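Local coordinates for protein o-succinylbenzoate synthase (Synechococcus elongatus, PDB 2OZT) that dehydrates 2-succinyl-6-hydroxy-2,4-cyclohexadiene-1-carboxylate to 2-succinylbenzoate with the help of a divalent metal ion, a step in phylloquinone biosynthesis, at residues E147-K152 with W180-L184. Residues are numbered along the deposited sequence; the frame is centred on the assembly and turned at random.
Sequences EQAILK and WFAWL
Neighbouring helices on the outside of a barrel can stand too far apart for backbones to touch, and large side chains then fill the gap. Here two right-handed alpha-helical segments run nearly parallel (signed crossing -26°), axes 12.1 Å apart; the nearest CA atoms, of Gln148 and Trp183, are 8.2 Å apart. Glu147 (m, t) meets the edge of the Trp180 indole, its CB 3.8 Å from Trp180 CZ2. One water bridges the pair, donating to Glu147 OE1 at 2.8 Å and accepting from Trp180 NE1 at 2.9 Å, while the carboxylate also takes the backbone NH groups of Gly140, Val141 and Met142. Gln148 (m, t) lies between two indoles, Trp183 (chi1 t) and Trp180, whose off-well chi1 of -103° brings its ring nearer: CG makes CH-pi contacts, 3.9 Å from the Trp180 six-membered and 3.7 Å from the Trp183 five-membered ring centroid. Without hydrogen bonding across, NE2 sits over Trp180 (CD2, 3.5 Å) and OE1 over Trp183 (CD1, 3.4 Å). The helices are neighbours in the enolase-superfamily modified TIM barrel, (beta/alpha)7beta, following successive parallel strands 134-138 and 163-167. Leu151 (t, p) lies nearer the strands than Gln148, its CD2 3.8 Å from Trp180 CZ3, 3.7 Å from Trp183 CZ3 and 4.1 Å from Leu184 CD2; both leucines rest on Leu166. The Lys152 side chain leads away; its backbone N lies 4.4 Å from Trp183 CH2.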
ATOM      1  N   GLU A 147     -16.719   2.948  19.989  1.00 19.07           N
ATOM      2  CA  GLU A 147     -16.583   2.870  18.526  1.00 17.54           C
ATOM      3  C   GLU A 147     -17.820   2.280  17.872  1.00 17.85           C
ATOM      4  O   GLU A 147     -18.213   2.699  16.791  1.00 16.95           O
ATOM      5  CB  GLU A 147     -15.291   2.124  18.140  1.00 17.56           C
ATOM      6  CG  GLU A 147     -14.076   2.964  18.491  1.00 16.94           C
ATOM      7  CD  GLU A 147     -12.734   2.306  18.180  1.00 15.28           C
ATOM      8  OE1 GLU A 147     -12.741   1.075  17.942  1.00 15.68           O
ATOM      9  OE2 GLU A 147     -11.712   3.027  18.242  1.00 17.74           O
ATOM     10  N   GLN A 148     -18.478   1.314  18.530  1.00 17.25           N
ATOM     11  CA  GLN A 148     -19.672   0.740  17.981  1.00 18.59           C
ATOM     12  C   GLN A 148     -20.816   1.759  17.927  1.00 18.45           C
ATOM     13  O   GLN A 148     -21.590   1.780  16.999  1.00 18.89           O
ATOM     14  CB  GLN A 148     -20.056  -0.541  18.739  1.00 18.79           C
ATOM     15  CG  GLN A 148     -19.152  -1.690  18.335  1.00 19.69           C
ATOM     16  CD  GLN A 148     -19.056  -2.816  19.358  1.00 24.76           C
ATOM     17  OE1 GLN A 148     -19.784  -2.843  20.343  1.00 24.90           O
ATOM     18  NE2 GLN A 148     -18.145  -3.765  19.107  1.00 23.49           N
ATOM     19  N   ALA A 149     -20.899   2.618  18.937  1.00 19.99           N
ATOM     20  CA  ALA A 149     -21.902   3.683  18.919  1.00 19.50           C
ATOM     21  C   ALA A 149     -21.681   4.703  17.820  1.00 18.69           C
ATOM     22  O   ALA A 149     -22.627   5.079  17.114  1.00 19.41           O
ATOM     23  CB  ALA A 149     -22.000   4.347  20.282  1.00 20.53           C
ATOM     24  N   ILE A 150     -20.402   5.058  17.606  1.00 18.03           N
ATOM     25  CA  ILE A 150     -20.038   5.952  16.488  1.00 17.38           C
ATOM     26  C   ILE A 150     -20.351   5.244  15.174  1.00 16.26           C
ATOM     27  O   ILE A 150     -20.913   5.840  14.239  1.00 16.36           O
ATOM     28  CB  ILE A 150     -18.583   6.356  16.554  1.00 16.99           C
ATOM     29  CG1 ILE A 150     -18.321   7.193  17.815  1.00 17.42           C
ATOM     30  CG2 ILE A 150     -18.213   7.160  15.295  1.00 17.55           C
ATOM     31  CD1 ILE A 150     -16.870   7.278  18.168  1.00 19.02           C
ATOM     32  N   LEU A 151     -19.994   3.963  15.100  1.00 16.09           N
ATOM     33  CA  LEU A 151     -20.202   3.228  13.858  1.00 15.31           C
ATOM     34  C   LEU A 151     -21.683   3.171  13.462  1.00 16.25           C
ATOM     35  O   LEU A 151     -22.056   3.346  12.297  1.00 16.75           O
ATOM     36  CB  LEU A 151     -19.627   1.804  13.994  1.00 15.57           C
ATOM     37  CG  LEU A 151     -19.709   0.965  12.714  1.00 16.48           C
ATOM     38  CD1 LEU A 151     -19.165   1.654  11.426  1.00 16.07           C
ATOM     39  CD2 LEU A 151     -18.962  -0.332  12.901  1.00 17.98           C
ATOM     40  N   LYS A 152     -22.537   2.931  14.462  1.00 17.81           N
ATOM     41  CA  LYS A 152     -23.971   2.931  14.237  1.00 19.23           C
ATOM     42  C   LYS A 152     -24.434   4.281  13.617  1.00 17.95           C
ATOM     43  O   LYS A 152     -25.204   4.298  12.641  1.00 19.28           O
ATOM     44  CB  LYS A 152     -24.705   2.615  15.564  1.00 21.35           C
ATOM     45  CG  LYS A 152     -26.211   2.592  15.436  1.00 25.41           C
ATOM     46  CD  LYS A 152     -26.814   1.963  16.715  1.00 30.06           C
ATOM     47  CE  LYS A 152     -28.316   2.205  16.812  1.00 34.71           C
ATOM     48  NZ  LYS A 152     -29.048   1.549  15.702  1.00 38.61           N
ATOM     49  N   TRP A 180     -16.216  -8.008  18.471  1.00 17.92           N
ATOM     50  CA  TRP A 180     -16.482  -7.119  17.344  1.00 17.70           C
ATOM     51  C   TRP A 180     -17.132  -7.814  16.162  1.00 17.03           C
ATOM     52  O   TRP A 180     -18.094  -7.310  15.574  1.00 17.49           O
ATOM     53  CB  TRP A 180     -15.171  -6.497  16.873  1.00 16.08           C
ATOM     54  CG  TRP A 180     -14.961  -5.064  17.293  1.00 16.25           C
ATOM     55  CD1 TRP A 180     -14.102  -4.608  18.239  1.00 16.73           C
ATOM     56  CD2 TRP A 180     -15.578  -3.915  16.712  1.00 15.81           C
ATOM     57  NE1 TRP A 180     -14.145  -3.217  18.295  1.00 16.99           N
ATOM     58  CE2 TRP A 180     -15.045  -2.778  17.361  1.00 16.01           C
ATOM     59  CE3 TRP A 180     -16.505  -3.739  15.683  1.00 16.99           C
ATOM     60  CZ2 TRP A 180     -15.444  -1.454  17.012  1.00 16.90           C
ATOM     61  CZ3 TRP A 180     -16.918  -2.438  15.368  1.00 17.18           C
ATOM     62  CH2 TRP A 180     -16.359  -1.326  16.000  1.00 17.83           C
ATOM     63  N   PHE A 181     -16.649  -9.006  15.822  1.00 16.19           N
ATOM     64  CA  PHE A 181     -17.257  -9.702  14.711  1.00 16.96           C
ATOM     65  C   PHE A 181     -18.682 -10.149  15.010  1.00 17.23           C
ATOM     66  O   PHE A 181     -19.506 -10.174  14.117  1.00 17.89           O
ATOM     67  CB  PHE A 181     -16.368 -10.846  14.210  1.00 17.10           C
ATOM     68  CG  PHE A 181     -15.195 -10.345  13.396  1.00 15.79           C
ATOM     69  CD1 PHE A 181     -15.425  -9.754  12.162  1.00 14.97           C
ATOM     70  CD2 PHE A 181     -13.901 -10.446  13.867  1.00 15.84           C
ATOM     71  CE1 PHE A 181     -14.357  -9.245  11.412  1.00 16.22           C
ATOM     72  CE2 PHE A 181     -12.840  -9.951  13.134  1.00 15.90           C
ATOM     73  CZ  PHE A 181     -13.074  -9.335  11.913  1.00 15.82           C
ATOM     74  N   ALA A 182     -18.943 -10.451  16.275  1.00 18.98           N
ATOM     75  CA  ALA A 182     -20.319 -10.856  16.685  1.00 21.25           C
ATOM     76  C   ALA A 182     -21.227  -9.630  16.594  1.00 22.52           C
ATOM     77  O   ALA A 182     -22.358  -9.722  16.078  1.00 24.32           O
ATOM     78  CB  ALA A 182     -20.313 -11.428  18.067  1.00 22.16           C
ATOM     79  N   TRP A 183     -20.735  -8.470  17.039  1.00 22.22           N
ATOM     80  CA  TRP A 183     -21.489  -7.217  16.900  1.00 23.04           C
ATOM     81  C   TRP A 183     -21.768  -6.900  15.442  1.00 23.45           C
ATOM     82  O   TRP A 183     -22.881  -6.500  15.069  1.00 23.80           O
ATOM     83  CB  TRP A 183     -20.729  -6.047  17.524  1.00 23.79           C
ATOM     84  CG  TRP A 183     -21.539  -4.763  17.601  1.00 24.65           C
ATOM     85  CD1 TRP A 183     -22.271  -4.336  18.667  1.00 27.12           C
ATOM     86  CD2 TRP A 183     -21.655  -3.746  16.600  1.00 25.82           C
ATOM     87  NE1 TRP A 183     -22.836  -3.112  18.397  1.00 27.22           N
ATOM     88  CE2 TRP A 183     -22.492  -2.731  17.129  1.00 25.64           C
ATOM     89  CE3 TRP A 183     -21.146  -3.589  15.310  1.00 23.79           C
ATOM     90  CZ2 TRP A 183     -22.842  -1.594  16.407  1.00 26.87           C
ATOM     91  CZ3 TRP A 183     -21.486  -2.433  14.584  1.00 25.93           C
ATOM     92  CH2 TRP A 183     -22.322  -1.448  15.143  1.00 25.71           C
ATOM     93  N   LEU A 184     -20.760  -7.082  14.590  1.00 22.08           N
ATOM     94  CA  LEU A 184     -20.929  -6.756  13.178  1.00 23.00           C
ATOM     95  C   LEU A 184     -21.941  -7.682  12.501  1.00 24.67           C
ATOM     96  O   LEU A 184     -22.668  -7.271  11.598  1.00 24.14           O
ATOM     97  CB  LEU A 184     -19.578  -6.781  12.438  1.00 22.31           C
ATOM     98  CG  LEU A 184     -18.660  -5.589  12.710  1.00 20.40           C
ATOM     99  CD1 LEU A 184     -17.236  -5.901  12.257  1.00 19.23           C
ATOM    100  CD2 LEU A 184     -19.130  -4.295  12.003  1.00 21.94           C
TER
HETATM  101  O   HOH W   1     -12.214  -1.294  19.320  1.00 19.17           O